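Local coordinates for Alr1585 protein (Nostoc sp., PDB 5C2I) that is a haem-containing dye-decolorizing (DyP-type) peroxidase that probably uses hydrogen peroxide to oxidise dyes and similar compounds, at residues R213-E218 with C223-W228; E268-L273 with I279-A284; G285-G290 with Q428-K433; F292-P297 with P304-T309. The protein carries 1 engineered substitution. All coordinates share one frame; numbering follows the deposited sequence.

Contact 1: residues R213-E218 with C223-W228; sequences RDVVRE and CDFDKW
Phe225 reaches back from the loop 223-228 to lie against Val215 and Glu218, one helical turn apart on helix 212-221. Its chi1 of -61° puts CG beside the backbone N, anti to the carbonyl carbon. CB is the stem of the ring; Glu218 CA and Phe225 CA are 8.1 Å apart, and the ring's outer carbons cover the rest, dividing the work. CE1 comes up to the peptide carbon of Glu218, 3.6 Å from Glu218 C, with Glu218 CB beside it. CZ, the tip, sits 3.5 Å from Val215 O, and CE2 meets the methyl Val215 CG1 at 4.1 Å. The approach is oblique to the ring, and the side chains of Val215 and Phe225 cross nearly at right angles. A phenylalanine suits this place because its broad apolar ring reaches both residues of the helix and has no polar atom to satisfy.

The arrangement folds the chain back on the helix it has just left, and just ahead of Phe225 the loop carries Cys223, which forms a disulfide with Cys223 of the second subunit.

Glu218 gives the ring its CB and then bends at chi2 (-74°), so its carboxylate leads away. There Arg217 NH2 bonds Glu218 OE2 at 2.9 Å, through the anti lone pair and in the guanidinium plane, while Arg217 NH1 reaches Asp214 OD1, also at 2.9 Å. Arginine suits the middle of this salt-bridge network because its flat group serves two acids at once, fixing its own rotation. Asp214 OD1 has a second cationic partner in Lys36.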
loop_
_atom_site.group_PDB
_atom_site.type_symbol
_atom_site.label_atom_id
_atom_site.label_comp_id
_atom_site.label_asym_id
_atom_site.label_seq_id
_atom_site.Cartn_x
_atom_site.Cartn_y
_atom_site.Cartn_z
ATOM N N ARG A 213 24.415 -13.925 14.759
ATOM C CA ARG A 213 23.093 -13.300 14.607
ATOM C C ARG A 213 22.129 -14.308 13.987
ATOM O O ARG A 213 20.956 -14.410 14.407
ATOM C CB ARG A 213 23.151 -12.047 13.726
ATOM C CG ARG A 213 23.925 -10.906 14.360
ATOM C CD ARG A 213 23.045 -9.937 15.075
ATOM N NE ARG A 213 21.824 -9.610 14.342
ATOM C CZ ARG A 213 20.788 -8.979 14.897
ATOM N NH1 ARG A 213 20.847 -8.562 16.167
ATOM N NH2 ARG A 213 19.691 -8.770 14.179
ATOM N N ASP A 214 22.624 -15.084 13.025
ATOM C CA ASP A 214 21.805 -16.133 12.418
ATOM C C ASP A 214 21.586 -17.314 13.326
ATOM O O ASP A 214 20.463 -17.856 13.397
ATOM C CB ASP A 214 22.457 -16.633 11.107
ATOM C CG ASP A 214 22.419 -15.596 9.971
ATOM O OD1 ASP A 214 21.553 -14.706 9.971
ATOM O OD2 ASP A 214 23.264 -15.689 9.058
ATOM N N VAL A 215 22.657 -17.776 13.968
ATOM C CA VAL A 215 22.587 -18.965 14.820
ATOM C C VAL A 215 21.585 -18.745 15.941
ATOM O O VAL A 215 20.712 -19.584 16.190
ATOM C CB VAL A 215 23.965 -19.348 15.385
ATOM C CG1 VAL A 215 23.845 -20.450 16.431
ATOM C CG2 VAL A 215 24.896 -19.811 14.256
ATOM N N VAL A 216 21.708 -17.616 16.623
ATOM C CA VAL A 216 20.833 -17.347 17.766
ATOM C C VAL A 216 19.364 -17.186 17.343
ATOM O O VAL A 216 18.465 -17.741 17.985
ATOM C CB VAL A 216 21.367 -16.139 18.542
ATOM C CG1 VAL A 216 20.378 -15.729 19.612
ATOM C CG2 VAL A 216 22.699 -16.510 19.194
ATOM N N ARG A 217 19.121 -16.451 16.266
ATOM C CA ARG A 217 17.771 -16.268 15.735
ATOM C C ARG A 217 17.163 -17.608 15.380
ATOM O O ARG A 217 16.026 -17.875 15.702
ATOM C CB ARG A 217 17.771 -15.392 14.480
ATOM C CG ARG A 217 16.376 -15.061 13.922
ATOM C CD ARG A 217 16.417 -14.475 12.488
ATOM N NE ARG A 217 16.928 -15.489 11.571
ATOM C CZ ARG A 217 18.092 -15.443 10.913
ATOM N NH1 ARG A 217 18.878 -14.389 10.983
ATOM N NH2 ARG A 217 18.449 -16.459 10.160
ATOM N N GLU A 218 17.912 -18.430 14.654
ATOM C CA GLU A 218 17.391 -19.709 14.237
ATOM C C GLU A 218 17.162 -20.644 15.402
ATOM O O GLU A 218 16.145 -21.345 15.440
ATOM C CB GLU A 218 18.258 -20.329 13.161
ATOM C CG GLU A 218 18.243 -19.509 11.876
ATOM C CD GLU A 218 16.940 -19.636 11.087
ATOM O OE1 GLU A 218 16.311 -20.707 11.156
ATOM O OE2 GLU A 218 16.567 -18.677 10.367
ATOM N N CYS A 223 13.364 -24.480 18.388
ATOM C CA CYS A 223 13.267 -25.410 19.493
ATOM C C CYS A 223 14.654 -25.851 19.975
ATOM O O CYS A 223 14.857 -27.028 20.285
ATOM C CB CYS A 223 12.453 -26.645 19.096
ATOM S SG CYS A 223 10.884 -26.250 18.238
ATOM N N ASP A 224 15.579 -24.897 20.047
ATOM C CA ASP A 224 16.951 -25.178 20.461
ATOM C C ASP A 224 17.675 -26.218 19.553
ATOM O O ASP A 224 18.571 -26.933 20.026
ATOM C CB ASP A 224 16.957 -25.671 21.888
ATOM C CG ASP A 224 18.323 -25.497 22.591
ATOM O OD1 ASP A 224 19.124 -24.601 22.262
ATOM O OD2 ASP A 224 18.573 -26.314 23.506
ATOM N N PHE A 225 17.277 -26.295 18.306
ATOM C CA PHE A 225 17.878 -27.239 17.290
ATOM C C PHE A 225 17.729 -28.692 17.716
ATOM O O PHE A 225 18.597 -29.495 17.434
ATOM C CB PHE A 225 19.396 -26.956 17.094
ATOM C CG PHE A 225 19.725 -25.577 16.595
ATOM C CD1 PHE A 225 18.895 -24.882 15.717
ATOM C CD2 PHE A 225 20.943 -24.985 16.964
ATOM C CE1 PHE A 225 19.253 -23.607 15.284
ATOM C CE2 PHE A 225 21.291 -23.716 16.531
ATOM C CZ PHE A 225 20.452 -23.033 15.663
ATOM N N ASP A 226 16.673 -29.036 18.442
ATOM C CA ASP A 226 16.596 -30.395 18.996
ATOM C C ASP A 226 16.365 -31.509 17.958
ATOM O O ASP A 226 16.568 -32.674 18.289
ATOM C CB ASP A 226 15.672 -30.492 20.204
ATOM C CG ASP A 226 14.217 -30.262 19.920
ATOM O OD1 ASP A 226 13.752 -30.274 18.795
ATOM O OD2 ASP A 226 13.507 -30.098 20.945
ATOM N N LYS A 227 15.970 -31.173 16.741
ATOM C CA LYS A 227 15.850 -32.186 15.667
ATOM C C LYS A 227 16.880 -32.073 14.534
ATOM O O LYS A 227 17.116 -33.036 13.789
ATOM C CB LYS A 227 14.440 -32.121 15.053
ATOM C CG LYS A 227 13.333 -32.443 16.047
ATOM C CD LYS A 227 13.384 -33.911 16.453
ATOM C CE LYS A 227 12.520 -34.154 17.692
ATOM N NZ LYS A 227 11.106 -34.088 17.284
ATOM N N TRP A 228 17.463 -30.907 14.366
ATOM C CA TRP A 228 18.409 -30.640 13.283
ATOM C C TRP A 228 19.320 -29.505 13.703
ATOM O O TRP A 228 18.832 -28.461 14.144
ATOM C CB TRP A 228 17.692 -30.214 11.994
ATOM C CG TRP A 228 18.582 -29.678 10.935
ATOM C CD1 TRP A 228 18.727 -28.353 10.563
ATOM C CD2 TRP A 228 19.505 -30.421 10.095
ATOM N NE1 TRP A 228 19.611 -28.257 9.522
ATOM C CE2 TRP A 228 20.109 -29.498 9.220
ATOM C CE3 TRP A 228 19.815 -31.770 9.958
ATOM C CZ2 TRP A 228 21.062 -29.880 8.246
ATOM C CZ3 TRP A 228 20.756 -32.147 8.979
ATOM C CH2 TRP A 228 21.369 -31.214 8.174
#

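Contact 2: residues E268-L273 with I279-A284; sequences EDQRKL and IQENLA
Gln270 faces Ala284 and Arg271 faces Glu281 at close range, the Gln270 CA to Ala284 CA distance being 6.1 Å and that from Arg271 CA to Glu281 CA 5.8 Å. The small Ala284 suits the Gln270 side of this approach, its CB resting 3.7 Å from Gln270 O. Gln270 runs straight out, CG anti to the backbone N (chi1 178°), and its amide crosses to the first turn of the second helix. NE2 donates to Glu281 O at 2.9 Å, nearly straight at 166°; Glu281 O lies in the plane of the Gln270 amide, but NE2 stands above the carbonyl plane of Glu281. A buried glutamine suits this spot, being long enough to offer an N-H without bringing a charge. Beside this bond, Arg271 and Glu281 lie side by side pointing the same way. Glu281 OE2 touches the aliphatic Arg271 CG at 3.2 Å, whereas the salt bridge to Arg271 NH1 is long, 3.7 Å. Leu273 CD2 adds an apolar contact with Ala284 CB at 4.2 Å. With Gln280 as N-cap of the second, helices 263-277 and 281-289 are consecutive, joined by a short turn and packed crosswise, consistent with an alpha-alpha corner.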
loop_
_atom_site.group_PDB
_atom_site.type_symbol
_atom_site.label_atom_id
_atom_site.label_comp_id
_atom_site.label_asym_id
_atom_site.label_seq_id
_atom_site.Cartn_x
_atom_site.Cartn_y
_atom_site.Cartn_z
ATOM N N GLU A 268 0.242 -26.742 -14.005
ATOM C CA GLU A 268 -0.623 -27.726 -14.685
ATOM C C GLU A 268 -0.257 -29.162 -14.278
ATOM O O GLU A 268 -1.140 -29.992 -14.013
ATOM C CB GLU A 268 -0.546 -27.616 -16.218
ATOM C CG GLU A 268 -1.155 -26.342 -16.762
ATOM C CD GLU A 268 -0.895 -26.109 -18.263
ATOM O OE1 GLU A 268 -0.171 -26.927 -18.906
ATOM O OE2 GLU A 268 -1.400 -25.086 -18.796
ATOM N N ASP A 269 1.048 -29.438 -14.196
ATOM C CA ASP A 269 1.545 -30.799 -13.873
ATOM C C ASP A 269 1.201 -31.117 -12.402
ATOM O O ASP A 269 0.722 -32.208 -12.093
ATOM C CB ASP A 269 3.038 -30.839 -14.167
ATOM C CG ASP A 269 3.573 -32.238 -14.502
ATOM O OD1 ASP A 269 2.769 -33.185 -14.588
ATOM O OD2 ASP A 269 4.815 -32.337 -14.610
ATOM N N GLN A 270 1.385 -30.132 -11.517
ATOM C CA GLN A 270 1.006 -30.242 -10.124
ATOM C C GLN A 270 -0.500 -30.541 -9.970
ATOM O O GLN A 270 -0.882 -31.418 -9.211
ATOM C CB GLN A 270 1.393 -28.963 -9.355
ATOM C CG GLN A 270 0.984 -28.966 -7.887
ATOM C CD GLN A 270 1.392 -27.699 -7.168
ATOM O OE1 GLN A 270 2.174 -26.892 -7.713
ATOM N NE2 GLN A 270 0.790 -27.458 -5.974
ATOM N N ARG A 271 -1.346 -29.841 -10.718
ATOM C CA ARG A 271 -2.799 -30.109 -10.692
ATOM C C ARG A 271 -3.128 -31.499 -11.208
ATOM O O ARG A 271 -4.005 -32.181 -10.674
ATOM C CB ARG A 271 -3.599 -29.050 -11.485
ATOM C CG ARG A 271 -3.744 -27.725 -10.730
ATOM C CD ARG A 271 -4.826 -26.839 -11.361
ATOM N NE ARG A 271 -4.368 -26.318 -12.642
ATOM C CZ ARG A 271 -3.558 -25.260 -12.793
ATOM N NH1 ARG A 271 -3.168 -24.565 -11.738
ATOM N NH2 ARG A 271 -3.175 -24.891 -14.012
ATOM N N LYS A 272 -2.451 -31.904 -12.268
ATOM C CA LYS A 272 -2.691 -33.222 -12.811
ATOM C C LYS A 272 -2.283 -34.329 -11.821
ATOM O O LYS A 272 -2.986 -35.330 -11.658
ATOM C CB LYS A 272 -2.011 -33.401 -14.150
ATOM C CG LYS A 272 -2.365 -34.785 -14.688
ATOM C CD LYS A 272 -2.357 -34.945 -16.175
ATOM C CE LYS A 272 -2.730 -36.367 -16.551
ATOM N NZ LYS A 272 -2.444 -36.680 -17.976
ATOM N N LEU A 273 -1.133 -34.150 -11.195
ATOM C CA LEU A 273 -0.656 -35.063 -10.163
ATOM C C LEU A 273 -1.673 -35.169 -9.047
ATOM O O LEU A 273 -2.053 -36.281 -8.645
ATOM C CB LEU A 273 0.699 -34.563 -9.622
ATOM C CG LEU A 273 1.285 -35.304 -8.422
ATOM C CD1 LEU A 273 1.571 -36.770 -8.756
ATOM C CD2 LEU A 273 2.524 -34.586 -7.928
ATOM N N ILE A 279 -5.816 -36.036 -4.367
ATOM C CA ILE A 279 -5.450 -35.246 -3.204
ATOM C C ILE A 279 -5.574 -33.734 -3.484
ATOM O O ILE A 279 -5.763 -33.307 -4.627
ATOM C CB ILE A 279 -4.007 -35.538 -2.752
ATOM C CG1 ILE A 279 -3.002 -35.161 -3.858
ATOM C CG2 ILE A 279 -3.869 -37.000 -2.360
ATOM C CD1 ILE A 279 -1.563 -35.415 -3.513
ATOM N N GLN A 280 -5.463 -32.927 -2.430
ATOM C CA GLN A 280 -5.452 -31.483 -2.585
ATOM C C GLN A 280 -4.239 -31.027 -3.383
ATOM O O GLN A 280 -3.142 -31.562 -3.231
ATOM C CB GLN A 280 -5.434 -30.791 -1.220
ATOM C CG GLN A 280 -6.766 -30.857 -0.494
ATOM C CD GLN A 280 -7.836 -30.037 -1.190
ATOM O OE1 GLN A 280 -7.632 -28.918 -1.627
ATOM N NE2 GLN A 280 -8.981 -30.609 -1.291
ATOM N N GLU A 281 -4.452 -30.022 -4.225
ATOM C CA GLU A 281 -3.376 -29.444 -5.005
ATOM C C GLU A 281 -2.213 -28.961 -4.134
ATOM O O GLU A 281 -1.045 -29.142 -4.465
ATOM C CB GLU A 281 -3.979 -28.328 -5.812
ATOM C CG GLU A 281 -3.030 -27.512 -6.648
ATOM C CD GLU A 281 -3.777 -26.520 -7.558
ATOM O OE1 GLU A 281 -5.031 -26.518 -7.604
ATOM O OE2 GLU A 281 -3.079 -25.782 -8.291
ATOM N N ASN A 282 -2.532 -28.363 -2.991
ATOM C CA ASN A 282 -1.463 -27.917 -2.095
ATOM C C ASN A 282 -0.577 -29.070 -1.556
ATOM O O ASN A 282 0.654 -28.934 -1.495
ATOM C CB ASN A 282 -1.989 -26.956 -1.024
ATOM C CG ASN A 282 -2.954 -27.588 -0.060
ATOM O OD1 ASN A 282 -3.107 -28.795 0.041
ATOM N ND2 ASN A 282 -3.629 -26.735 0.676
ATOM N N LEU A 283 -1.185 -30.230 -1.278
ATOM C CA LEU A 283 -0.414 -31.400 -0.848
ATOM C C LEU A 283 0.428 -31.967 -1.997
ATOM O O LEU A 283 1.598 -32.342 -1.799
ATOM C CB LEU A 283 -1.334 -32.479 -0.239
ATOM C CG LEU A 283 -0.668 -33.770 0.206
ATOM C CD1 LEU A 283 0.398 -33.539 1.277
ATOM C CD2 LEU A 283 -1.731 -34.743 0.691
ATOM N N ALA A 284 -0.114 -31.987 -3.216
ATOM C CA ALA A 284 0.702 -32.392 -4.382
ATOM C C ALA A 284 1.986 -31.541 -4.481
ATOM O O ALA A 284 3.080 -32.058 -4.715
ATOM C CB ALA A 284 -0.113 -32.308 -5.664
#

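Contact 3: residues G285-G290 with Q428-K433; sequences GALIVG and QKWPKK
Trp430 brings the strand 428-431 against Leu287 and Ile288 of helix 281-289, a helix packed on a two-stranded antiparallel sheet whose other strand is 439-442. The axes of helix 285-289 and strand 428-431 pass 10.1 Å apart, their directions 136° apart, and the tryptophan spans that gap.

Apolar contact carries the meeting. The six-membered part of the indole leads, with Leu287 CB at its edge, in the ring plane, 3.7 Å from Trp430 CZ3. Ile288 meets the ring obliquely, its CG1 3.9 Å from Trp430 CH2. Chi1 of -51° sets CG of Trp430 beside the backbone N, anti to the carbonyl carbon, and the outer end of the indole nears the helix. Pro431 adds a looser contact, its O 4.5 Å from Leu287 CD1. A large flat side chain fits here, since its ring is long enough to bridge from the strand to the helix; on the same indole Leu273 and Leu277 of helix 263-277 also pack.

No hydrogen bond joins the two segments, and the polar groups look elsewhere. Trp430 NE1 is held by Tyr442 O of the partner strand, leaving the carbon end for the helix. Leu287 O, beside Trp430 CZ3, accepts from Ser329 OG. On the helix, Val289, next to Ile288, touches the haem, so the element gripped by the indole also helps to wall the cofactor pocket. The helix ends at Val289; at Gly290 phi turns to 106°, an angle that favours glycine, while Gly290 N still bonds Ala286 O at 2.7 Å.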
loop_
_atom_site.group_PDB
_atom_site.type_symbol
_atom_site.label_atom_id
_atom_site.label_comp_id
_atom_site.label_asym_id
_atom_site.label_seq_id
_atom_site.Cartn_x
_atom_site.Cartn_y
_atom_site.Cartn_z
ATOM N N GLY A 285 1.833 -30.225 -4.371
ATOM C CA GLY A 285 2.980 -29.315 -4.309
ATOM C C GLY A 285 3.983 -29.682 -3.226
ATOM O O GLY A 285 5.187 -29.752 -3.495
ATOM N N ALA A 286 3.485 -29.976 -2.019
ATOM C CA ALA A 286 4.330 -30.357 -0.923
ATOM C C ALA A 286 5.062 -31.689 -1.149
ATOM O O ALA A 286 6.203 -31.863 -0.691
ATOM C CB ALA A 286 3.530 -30.427 0.361
ATOM N N LEU A 287 4.455 -32.594 -1.885
ATOM C CA LEU A 287 5.129 -33.853 -2.239
ATOM C C LEU A 287 6.248 -33.672 -3.268
ATOM O O LEU A 287 7.205 -34.456 -3.329
ATOM C CB LEU A 287 4.103 -34.871 -2.771
ATOM C CG LEU A 287 3.019 -35.302 -1.794
ATOM C CD1 LEU A 287 2.021 -36.253 -2.429
ATOM C CD2 LEU A 287 3.612 -35.936 -0.533
ATOM N N ILE A 288 6.116 -32.672 -4.112
ATOM C CA ILE A 288 7.135 -32.378 -5.118
ATOM C C ILE A 288 8.340 -31.740 -4.388
ATOM O O ILE A 288 9.485 -32.127 -4.597
ATOM C CB ILE A 288 6.596 -31.384 -6.179
ATOM C CG1 ILE A 288 5.493 -32.002 -7.046
ATOM C CG2 ILE A 288 7.725 -30.877 -7.096
ATOM C CD1 ILE A 288 4.568 -30.983 -7.675
ATOM N N VAL A 289 8.061 -30.727 -3.566
ATOM C CA VAL A 289 9.097 -29.889 -2.993
ATOM C C VAL A 289 9.638 -30.414 -1.672
ATOM O O VAL A 289 10.845 -30.281 -1.420
ATOM C CB VAL A 289 8.578 -28.459 -2.808
ATOM C CG1 VAL A 289 9.548 -27.611 -2.013
ATOM C CG2 VAL A 289 8.312 -27.826 -4.177
ATOM N N GLY A 290 8.760 -30.990 -0.856
ATOM C CA GLY A 290 9.094 -31.436 0.498
ATOM C C GLY A 290 8.498 -30.486 1.536
ATOM O O GLY A 290 8.480 -30.786 2.722
ATOM N N GLN A 428 8.647 -40.978 -10.438
ATOM C CA GLN A 428 8.563 -41.021 -8.971
ATOM C C GLN A 428 7.386 -41.860 -8.517
ATOM O O GLN A 428 6.412 -42.071 -9.263
ATOM C CB GLN A 428 8.450 -39.599 -8.404
ATOM C CG GLN A 428 9.628 -38.699 -8.733
ATOM C CD GLN A 428 9.515 -38.071 -10.106
ATOM O OE1 GLN A 428 8.412 -37.880 -10.647
ATOM N NE2 GLN A 428 10.657 -37.710 -10.670
ATOM N N LYS A 429 7.484 -42.362 -7.292
ATOM C CA LYS A 429 6.391 -43.087 -6.638
ATOM C C LYS A 429 5.815 -42.197 -5.553
ATOM O O LYS A 429 6.542 -41.762 -4.676
ATOM C CB LYS A 429 6.921 -44.375 -6.017
ATOM C CG LYS A 429 7.401 -45.367 -7.076
ATOM C CD LYS A 429 7.783 -46.706 -6.474
ATOM C CE LYS A 429 9.107 -46.636 -5.768
ATOM N NZ LYS A 429 9.665 -48.000 -5.639
ATOM N N TRP A 430 4.523 -41.936 -5.632
ATOM C CA TRP A 430 3.840 -40.965 -4.779
ATOM C C TRP A 430 2.877 -41.688 -3.854
ATOM O O TRP A 430 2.107 -42.554 -4.314
ATOM C CB TRP A 430 3.091 -39.971 -5.666
ATOM C CG TRP A 430 3.984 -39.382 -6.724
ATOM C CD1 TRP A 430 4.361 -39.965 -7.891
ATOM C CD2 TRP A 430 4.623 -38.102 -6.706
ATOM N NE1 TRP A 430 5.162 -39.124 -8.623
ATOM C CE2 TRP A 430 5.363 -37.983 -7.905
ATOM C CE3 TRP A 430 4.635 -37.030 -5.801
ATOM C CZ2 TRP A 430 6.118 -36.837 -8.209
ATOM C CZ3 TRP A 430 5.366 -35.917 -6.095
ATOM C CH2 TRP A 430 6.097 -35.813 -7.297
ATOM N N PRO A 431 2.903 -41.356 -2.551
ATOM C CA PRO A 431 1.964 -42.004 -1.641
ATOM C C PRO A 431 0.535 -41.544 -1.921
ATOM O O PRO A 431 0.286 -40.360 -2.040
ATOM C CB PRO A 431 2.449 -41.562 -0.245
ATOM C CG PRO A 431 3.893 -41.127 -0.447
ATOM C CD PRO A 431 3.851 -40.492 -1.826
ATOM N N LYS A 432 -0.385 -42.484 -2.095
ATOM C CA LYS A 432 -1.777 -42.142 -2.280
ATOM C C LYS A 432 -2.349 -41.442 -1.052
ATOM O O LYS A 432 -3.151 -40.506 -1.178
ATOM C CB LYS A 432 -2.611 -43.399 -2.591
ATOM C CG LYS A 432 -2.235 -44.075 -3.888
ATOM C CD LYS A 432 -3.179 -45.237 -4.175
ATOM C CE LYS A 432 -2.687 -45.989 -5.387
ATOM N NZ LYS A 432 -3.618 -47.050 -5.812
ATOM N N LYS A 433 -2.003 -41.943 0.132
ATOM C CA LYS A 433 -2.516 -41.407 1.392
ATOM C C LYS A 433 -1.294 -41.146 2.252
ATOM O O LYS A 433 -0.527 -42.044 2.520
ATOM C CB LYS A 433 -3.444 -42.415 2.086
ATOM C CG LYS A 433 -4.738 -42.652 1.317
ATOM C CD LYS A 433 -5.693 -41.461 1.558
ATOM C CE LYS A 433 -6.659 -41.718 2.702
ATOM N NZ LYS A 433 -7.552 -40.542 2.950
#

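Contact 4: residues F292-P297 with P304-T309; sequences FADGTP and PTYAVT
With chi1 of 64°, Asp294 holds CG between its backbone N and carbonyl carbon, and Thr296, at chi1 -61°, sets OG1 beside its own N; both polar ends thus meet the loop 304-309. The hydroxyls form a directed chain: Thr305 OG1 donates to Thr296 OG1 at 2.8 Å, and Thr296 OG1 donates to Asp294 OD1 at 2.6 Å, on the syn lone pair of Asp294 OD1. Thr296 OG1 also accepts from Thr305 N at 2.9 Å. Threonine suits this post because one hydroxyl can accept and donate together. The other oxygen, Asp294 OD2, takes a weak bond from Tyr306 N at 2.9 Å. Water 1 lies 2.8 Å from both Asp294 OD1 and Ala307 O. Apolar packing completes the contact: Pro304 sits over one face of the Phe292 ring, its CD in CH-pi contact 4.2 Å from the centroid and 28° off the normal. Thr305 OG1 has a further partner, Asn221 of the second subunit, and Tyr306 forms a cation-pi contact with Arg84 of that subunit. Asp294 OD1 also accepts from Thr296 N, so an Asx turn from Asp294 to Thr296 overlaps the end of the type I beta turn 292-295, whose glycine, Gly295, has positive phi.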
loop_
_atom_site.group_PDB
_atom_site.type_symbol
_atom_site.label_atom_id
_atom_site.label_comp_id
_atom_site.label_asym_id
_atom_site.label_seq_id
_atom_site.Cartn_x
_atom_site.Cartn_y
_atom_site.Cartn_z
ATOM N N PHE A 292 5.044 -27.484 1.875
ATOM C CA PHE A 292 3.963 -26.670 1.329
ATOM C C PHE A 292 4.489 -25.327 0.909
ATOM O O PHE A 292 5.605 -24.949 1.275
ATOM C CB PHE A 292 2.857 -26.508 2.361
ATOM C CG PHE A 292 2.054 -27.761 2.554
ATOM C CD1 PHE A 292 2.459 -28.737 3.462
ATOM C CD2 PHE A 292 0.910 -27.995 1.807
ATOM C CE1 PHE A 292 1.737 -29.919 3.626
ATOM C CE2 PHE A 292 0.193 -29.166 1.970
ATOM C CZ PHE A 292 0.609 -30.126 2.882
ATOM N N ALA A 293 3.682 -24.615 0.127
ATOM C CA ALA A 293 4.024 -23.281 -0.350
ATOM C C ALA A 293 4.480 -22.375 0.793
ATOM O O ALA A 293 5.430 -21.624 0.627
ATOM C CB ALA A 293 2.866 -22.665 -1.127
ATOM N N ASP A 294 3.820 -22.470 1.955
ATOM C CA ASP A 294 4.157 -21.584 3.081
ATOM C C ASP A 294 5.419 -21.989 3.828
ATOM O O ASP A 294 5.860 -21.267 4.715
ATOM C CB ASP A 294 2.974 -21.424 4.077
ATOM C CG ASP A 294 2.594 -22.739 4.759
ATOM O OD1 ASP A 294 3.474 -23.360 5.342
ATOM O OD2 ASP A 294 1.421 -23.097 4.791
ATOM N N GLY A 295 5.978 -23.151 3.489
ATOM C CA GLY A 295 7.130 -23.677 4.183
ATOM C C GLY A 295 6.914 -24.863 5.110
ATOM O O GLY A 295 7.894 -25.469 5.572
ATOM N N THR A 296 5.645 -25.218 5.397
ATOM C CA THR A 296 5.328 -26.325 6.255
ATOM C C THR A 296 5.992 -27.625 5.723
ATOM O O THR A 296 5.699 -28.041 4.603
ATOM C CB THR A 296 3.779 -26.550 6.351
ATOM O OG1 THR A 296 3.150 -25.368 6.898
ATOM C CG2 THR A 296 3.461 -27.725 7.256
ATOM N N PRO A 297 6.814 -28.304 6.550
ATOM C CA PRO A 297 7.429 -29.555 6.070
ATOM C C PRO A 297 6.416 -30.685 5.930
ATOM O O PRO A 297 5.622 -30.935 6.852
ATOM C CB PRO A 297 8.435 -29.909 7.182
ATOM C CG PRO A 297 8.693 -28.600 7.876
ATOM C CD PRO A 297 7.362 -27.888 7.840
ATOM N N PRO A 304 -1.102 -27.493 5.051
ATOM C CA PRO A 304 -0.318 -26.312 5.349
ATOM C C PRO A 304 -0.682 -25.694 6.700
ATOM O O PRO A 304 -1.829 -25.813 7.154
ATOM C CB PRO A 304 -0.699 -25.342 4.227
ATOM C CG PRO A 304 -2.062 -25.734 3.870
ATOM C CD PRO A 304 -2.187 -27.214 4.088
ATOM N N THR A 305 0.292 -25.091 7.356
ATOM C CA THR A 305 0.045 -24.457 8.659
ATOM C C THR A 305 0.131 -22.941 8.582
ATOM O O THR A 305 -0.261 -22.273 9.540
ATOM C CB THR A 305 0.982 -24.970 9.772
ATOM O OG1 THR A 305 2.345 -24.664 9.474
ATOM C CG2 THR A 305 0.833 -26.450 9.948
ATOM N N TYR A 306 0.614 -22.419 7.452
ATOM C CA TYR A 306 0.602 -20.982 7.179
ATOM C C TYR A 306 1.459 -20.152 8.132
ATOM O O TYR A 306 1.192 -18.974 8.287
ATOM C CB TYR A 306 -0.825 -20.398 7.098
ATOM C CG TYR A 306 -1.646 -21.089 6.017
ATOM C CD1 TYR A 306 -1.337 -20.907 4.657
ATOM C CD2 TYR A 306 -2.687 -21.939 6.356
ATOM C CE1 TYR A 306 -2.076 -21.550 3.668
ATOM C CE2 TYR A 306 -3.432 -22.560 5.375
ATOM C CZ TYR A 306 -3.096 -22.371 4.023
ATOM O OH TYR A 306 -3.850 -23.012 3.036
ATOM N N ALA A 307 2.452 -20.748 8.790
ATOM C CA ALA A 307 3.365 -19.959 9.626
ATOM C C ALA A 307 4.261 -19.097 8.758
ATOM O O ALA A 307 4.952 -19.594 7.835
ATOM C CB ALA A 307 4.201 -20.854 10.555
ATOM N N VAL A 308 4.252 -17.803 9.035
ATOM C CA VAL A 308 5.026 -16.832 8.248
ATOM C C VAL A 308 6.522 -17.161 8.320
ATOM O O VAL A 308 7.214 -17.082 7.286
ATOM C CB VAL A 308 4.773 -15.377 8.697
ATOM C CG1 VAL A 308 5.716 -14.413 8.006
ATOM C CG2 VAL A 308 3.324 -14.992 8.417
ATOM N N THR A 309 7.008 -17.525 9.511
ATOM C CA THR A 309 8.383 -18.079 9.675
ATOM C C THR A 309 8.298 -19.617 9.798
ATOM O O THR A 309 7.925 -20.156 10.849
ATOM C CB THR A 309 9.066 -17.454 10.903
ATOM O OG1 THR A 309 9.181 -16.038 10.661
ATOM C CG2 THR A 309 10.462 -18.023 11.138
HETATM O O HOH W 1 4.926 -22.432 7.603
#

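In the fold
Contacts 2 and 3 are buried and share helix 281-289, touching where Leu273 CD2 lies 3.6 Å from Trp430 CZ3. Contact 4, partly buried, begins soon after that helix, and Phe292 packs back on Leu283. Contact 1, also partly buried, stands apart, about 18 Å from contact 4 between centres; it joins an aromatic ring to a helix, with a salt-bridge network alongside. Contact 3 is apolar, contact 2 adds a hydrogen bond from side-chain amide to backbone carbonyl and a long salt bridge between partly exposed side chains, and contact 4 relies on hydroxyls and a carboxylate. Contacts 1 and 4 are bonded to the second subunit, contact 2 only packs on it, and contact 3 touches no other chain.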